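Local coordinates for uncharacterized protein (Staphylococcus aureus, PDB 4YBV) that probably hydrolyses thioesters, as a hot-dog-fold thioesterase of the superfamily that acts largely on acyl-coenzyme A compounds, at residues Leu7-Met13 with Ala47-Thr51; Gly56-Ile61 with Thr99-Asp103. The protein carries 1 engineered substitution. The contacts are given in a common frame with arbitrary orientation. Residues are numbered along the deposited sequence.

Interaction 1 of 2, residues Leu7-Met13 with Ala47-Thr51; sequences LLETFEM and ALGET
A single helical turn, Leu7-Thr10, lies against one side of the Ala47-Thr51 part of helix 42-60. CA-CA distances are 8.8 Å for Leu7-Ala47, 7.9 Å for Leu8-Thr51 and 7.8 Å for Met13-Leu48. Leu7 (chi1 t, chi2 p) points toward the helix and sets CD2 4.2 Å from Ala47 CB. Leu8 (m, p) leaves its CA sideways, yet CD2 reaches Thr51 CG2 at 3.7 Å. Phe11 N hydrogen-bonds to Leu7 O (2.8 Å), and the Phe11 ring (chi1 m) brings CE2 to 3.9 Å from Ala47 CB. Glu12, with positive phi (56°), ends the turn in a Schellman motif, with backbone hydrogen bonds from Met13 N to Leu8 O (3.0 Å) and Glu12 N to Glu9 O (3.0 Å). The chain, now extended, turns Met13 (m, t, t) back on the helix, SD 3.8 Å from Leu48 CD1 and CE 3.5 Å from Thr51 OG1. The N-terminal turn packs on the central helix of the hot-dog fold, beside a second subunit whose His41 hydrogen-bonds to Thr51 OG1. Thr51 OG1 also donates a hydrogen bond to Ala47 O (2.8 Å); with the hydroxyl so satisfied, the segments meet by van der Waals packing of mostly apolar side chains.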
# COMPACT_ATOMS: atom_id res chain seq x y z
N LEU A 7 -0.38 12.82 21.03
CA LEU A 7 -0.59 11.39 20.85
C LEU A 7 0.54 10.58 21.47
O LEU A 7 0.29 9.59 22.16
CB LEU A 7 -0.72 11.06 19.36
CG LEU A 7 -0.95 9.59 19.01
CD1 LEU A 7 -2.20 9.06 19.70
CD2 LEU A 7 -1.06 9.41 17.50
N LEU A 8 1.77 10.98 21.24
CA LEU A 8 2.92 10.28 21.79
C LEU A 8 2.79 10.12 23.27
O LEU A 8 3.16 9.13 23.81
CB LEU A 8 4.22 10.98 21.44
CG LEU A 8 4.59 10.92 19.98
CD1 LEU A 8 3.63 11.61 19.07
CD2 LEU A 8 5.98 11.44 19.77
N GLU A 9 2.22 11.11 23.92
CA GLU A 9 2.00 11.03 25.33
C GLU A 9 0.80 10.13 25.62
O GLU A 9 0.82 9.35 26.51
CB GLU A 9 1.78 12.39 25.93
CG GLU A 9 1.35 12.31 27.38
CD GLU A 9 0.99 13.64 27.98
OE1 GLU A 9 1.41 14.66 27.45
OE2 GLU A 9 0.29 13.64 28.99
N THR A 10 -0.25 10.28 24.83
CA THR A 10 -1.44 9.49 25.07
C THR A 10 -1.11 8.00 25.00
O THR A 10 -1.65 7.21 25.78
CB THR A 10 -2.53 9.79 24.02
OG1 THR A 10 -2.82 11.19 24.04
CG2 THR A 10 -3.77 8.99 24.32
N PHE A 11 -0.20 7.63 24.09
CA PHE A 11 0.11 6.22 23.90
C PHE A 11 1.27 5.79 24.80
O PHE A 11 1.67 4.64 24.76
CB PHE A 11 0.48 5.90 22.44
CG PHE A 11 -0.73 5.74 21.51
CD1 PHE A 11 -2.02 5.99 21.98
CD2 PHE A 11 -0.57 5.33 20.18
CE1 PHE A 11 -3.13 5.84 21.13
CE2 PHE A 11 -1.68 5.18 19.34
CZ PHE A 11 -2.96 5.43 19.82
N GLU A 12 1.81 6.71 25.59
CA GLU A 12 2.95 6.40 26.49
C GLU A 12 4.13 5.84 25.70
O GLU A 12 4.71 4.80 26.08
CB GLU A 12 2.53 5.41 27.57
CG GLU A 12 1.36 5.90 28.39
CD GLU A 12 1.18 5.08 29.65
OE1 GLU A 12 2.20 4.76 30.30
OE2 GLU A 12 0.02 4.75 29.96
N MET A 13 4.45 6.50 24.59
CA MET A 13 5.57 6.11 23.72
C MET A 13 6.88 6.45 24.38
O MET A 13 7.01 7.53 24.96
CB MET A 13 5.49 6.81 22.37
CG MET A 13 4.22 6.48 21.56
SD MET A 13 4.42 7.12 19.90
CE MET A 13 2.76 6.89 19.29
N ALA A 47 0.09 3.88 14.09
CA ALA A 47 0.41 5.23 14.58
C ALA A 47 1.84 5.27 15.20
O ALA A 47 2.60 6.22 14.99
CB ALA A 47 -0.60 5.68 15.60
N LEU A 48 2.16 4.23 15.96
CA LEU A 48 3.54 4.08 16.48
C LEU A 48 4.55 4.08 15.32
O LEU A 48 5.53 4.83 15.34
CB LEU A 48 3.65 2.81 17.29
CG LEU A 48 4.98 2.50 18.01
CD1 LEU A 48 5.22 3.50 19.13
CD2 LEU A 48 4.92 1.11 18.56
N GLY A 49 4.29 3.26 14.29
CA GLY A 49 5.15 3.26 13.10
C GLY A 49 5.34 4.61 12.41
O GLY A 49 6.49 5.04 12.06
N GLU A 50 4.23 5.32 12.18
CA GLU A 50 4.32 6.63 11.54
C GLU A 50 5.11 7.61 12.41
O GLU A 50 5.92 8.40 11.89
CB GLU A 50 2.93 7.22 11.23
CG GLU A 50 3.06 8.57 10.51
CD GLU A 50 1.86 8.94 9.62
OE1 GLU A 50 0.99 8.09 9.36
OE2 GLU A 50 1.80 10.11 9.19
N THR A 51 4.90 7.53 13.73
CA THR A 51 5.70 8.33 14.67
C THR A 51 7.20 8.02 14.49
O THR A 51 8.03 8.93 14.43
CB THR A 51 5.29 8.08 16.13
OG1 THR A 51 3.88 8.38 16.29
CG2 THR A 51 6.13 8.94 17.07

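Interaction 2 of 2, residues Gly56-Ile61 with Thr99-Asp103; sequences GSANLI and THVWD
Ser57 OG bridges two aromatic side chains of the strand Thr99-Asp103: it accepts a hydrogen bond from Trp102 NE1 (2.8 Å, angle at the hydrogen 159°) and shares another with His100 ND1 (2.9 Å), where either could donate. All three side chains have chi1 m, and the hydroxyl meets both rings at their edges. Helix segment 56-60 and strand segment 99-103 run at 135° between their N-to-C directions, axes 10.1 Å apart at closest approach, with CA atoms 6.9 Å apart for Ser57-His100 and 8.7 Å for Gly56-Trp102. Here the end of helix 42-60 sits on the wrapping antiparallel sheet of the hot-dog fold, His100 and Trp102 pointing inward while Val101 points away. Gly56 lets the indole close in, its C 3.3 Å from Trp102 CZ2; a CB would clash with CH2 of that ring. Farther along, Leu60 (m, t) places CD1 4.1 Å from Trp102 CZ2 and CB 4.1 Å from His100 CE1. Ile61 (p, t), next in the chain, lays CG2 3.6 Å from His100 CE1.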
# COMPACT_ATOMS: atom_id res chain seq x y z
N GLY A 56 12.50 9.79 12.71
CA GLY A 56 13.70 9.49 11.92
C GLY A 56 14.03 10.53 10.88
O GLY A 56 15.17 11.04 10.80
N SER A 57 13.03 10.88 10.07
CA SER A 57 13.27 11.83 9.01
C SER A 57 13.61 13.20 9.61
O SER A 57 14.47 13.92 9.07
CB SER A 57 12.08 11.92 8.06
OG SER A 57 12.05 10.80 7.21
N ALA A 58 12.95 13.55 10.72
CA ALA A 58 13.26 14.80 11.42
C ALA A 58 14.73 14.81 11.89
O ALA A 58 15.40 15.82 11.76
CB ALA A 58 12.33 15.01 12.60
N ASN A 59 15.21 13.68 12.40
CA ASN A 59 16.61 13.54 12.81
C ASN A 59 17.60 13.62 11.65
O ASN A 59 18.76 13.96 11.86
CB ASN A 59 16.85 12.22 13.56
CG ASN A 59 16.25 12.23 14.94
OD1 ASN A 59 16.00 13.30 15.49
ND2 ASN A 59 16.01 11.03 15.53
N LEU A 60 17.16 13.28 10.44
CA LEU A 60 18.07 13.29 9.28
C LEU A 60 18.14 14.61 8.51
O LEU A 60 18.98 14.77 7.63
CB LEU A 60 17.67 12.19 8.30
CG LEU A 60 17.91 10.73 8.67
CD1 LEU A 60 17.40 9.88 7.55
CD2 LEU A 60 19.39 10.44 8.95
N ILE A 61 17.25 15.54 8.80
CA ILE A 61 17.20 16.76 8.00
C ILE A 61 17.47 17.99 8.85
O ILE A 61 17.62 17.91 10.09
CB ILE A 61 15.82 16.94 7.30
CG1 ILE A 61 14.73 17.22 8.33
CG2 ILE A 61 15.48 15.71 6.43
CD1 ILE A 61 13.41 17.57 7.73
N THR A 99 12.03 13.10 -0.80
CA THR A 99 11.32 12.10 -0.02
C THR A 99 12.25 11.09 0.69
O THR A 99 13.31 10.74 0.18
CB THR A 99 10.30 11.33 -0.90
OG1 THR A 99 11.00 10.65 -1.94
CG2 THR A 99 9.31 12.28 -1.55
N HIS A 100 11.84 10.63 1.87
CA HIS A 100 12.46 9.48 2.53
C HIS A 100 11.53 8.30 2.51
O HIS A 100 10.31 8.43 2.72
CB HIS A 100 12.83 9.78 3.98
CG HIS A 100 13.81 10.90 4.13
ND1 HIS A 100 14.15 11.42 5.36
CD2 HIS A 100 14.52 11.59 3.21
CE1 HIS A 100 15.02 12.40 5.18
NE2 HIS A 100 15.26 12.52 3.89
N VAL A 101 12.09 7.12 2.32
CA VAL A 101 11.29 5.92 2.37
C VAL A 101 11.81 5.08 3.50
O VAL A 101 13.01 4.81 3.54
CB VAL A 101 11.34 5.18 1.01
CG1 VAL A 101 10.66 3.84 1.10
CG2 VAL A 101 10.71 6.07 -0.05
N TRP A 102 10.93 4.70 4.44
CA TRP A 102 11.27 3.92 5.65
C TRP A 102 10.65 2.55 5.70
O TRP A 102 9.49 2.34 5.31
CB TRP A 102 10.80 4.67 6.92
CG TRP A 102 11.54 5.91 7.24
CD1 TRP A 102 11.33 7.16 6.72
CD2 TRP A 102 12.63 6.03 8.15
NE1 TRP A 102 12.24 8.05 7.27
CE2 TRP A 102 13.05 7.38 8.14
CE3 TRP A 102 13.30 5.13 8.99
CZ2 TRP A 102 14.11 7.85 8.93
CZ3 TRP A 102 14.36 5.60 9.78
CH2 TRP A 102 14.74 6.95 9.74
N ASP A 103 11.39 1.62 6.29
CA ASP A 103 10.89 0.28 6.57
C ASP A 103 10.62 0.19 8.07
O ASP A 103 11.46 0.57 8.82
CB ASP A 103 11.91 -0.76 6.14
CG ASP A 103 11.29 -2.08 5.86
OD1 ASP A 103 10.80 -2.24 4.72
OD2 ASP A 103 11.30 -2.95 6.76

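Both contacts draw on helix 42-60, the long central helix of the hot-dog fold, and follow one another along the chain: interaction 1 closes at Thr51 and interaction 2 opens at Gly56. Their centres are about 17 Å apart and their nearest atoms about 5 Å, without touching. Interaction 1 joins the N-terminal half of the helix to the turn that leads into strand 14-19, outermost within this chain, whereas interaction 2 sets its C-terminal end on strand 99-107, inside the six-stranded antiparallel sheet. A second subunit packs on the helix side at interaction 1, and a third packs on Val101 and Asp103 of the strand in interaction 2, residues that do not touch segment 56-61.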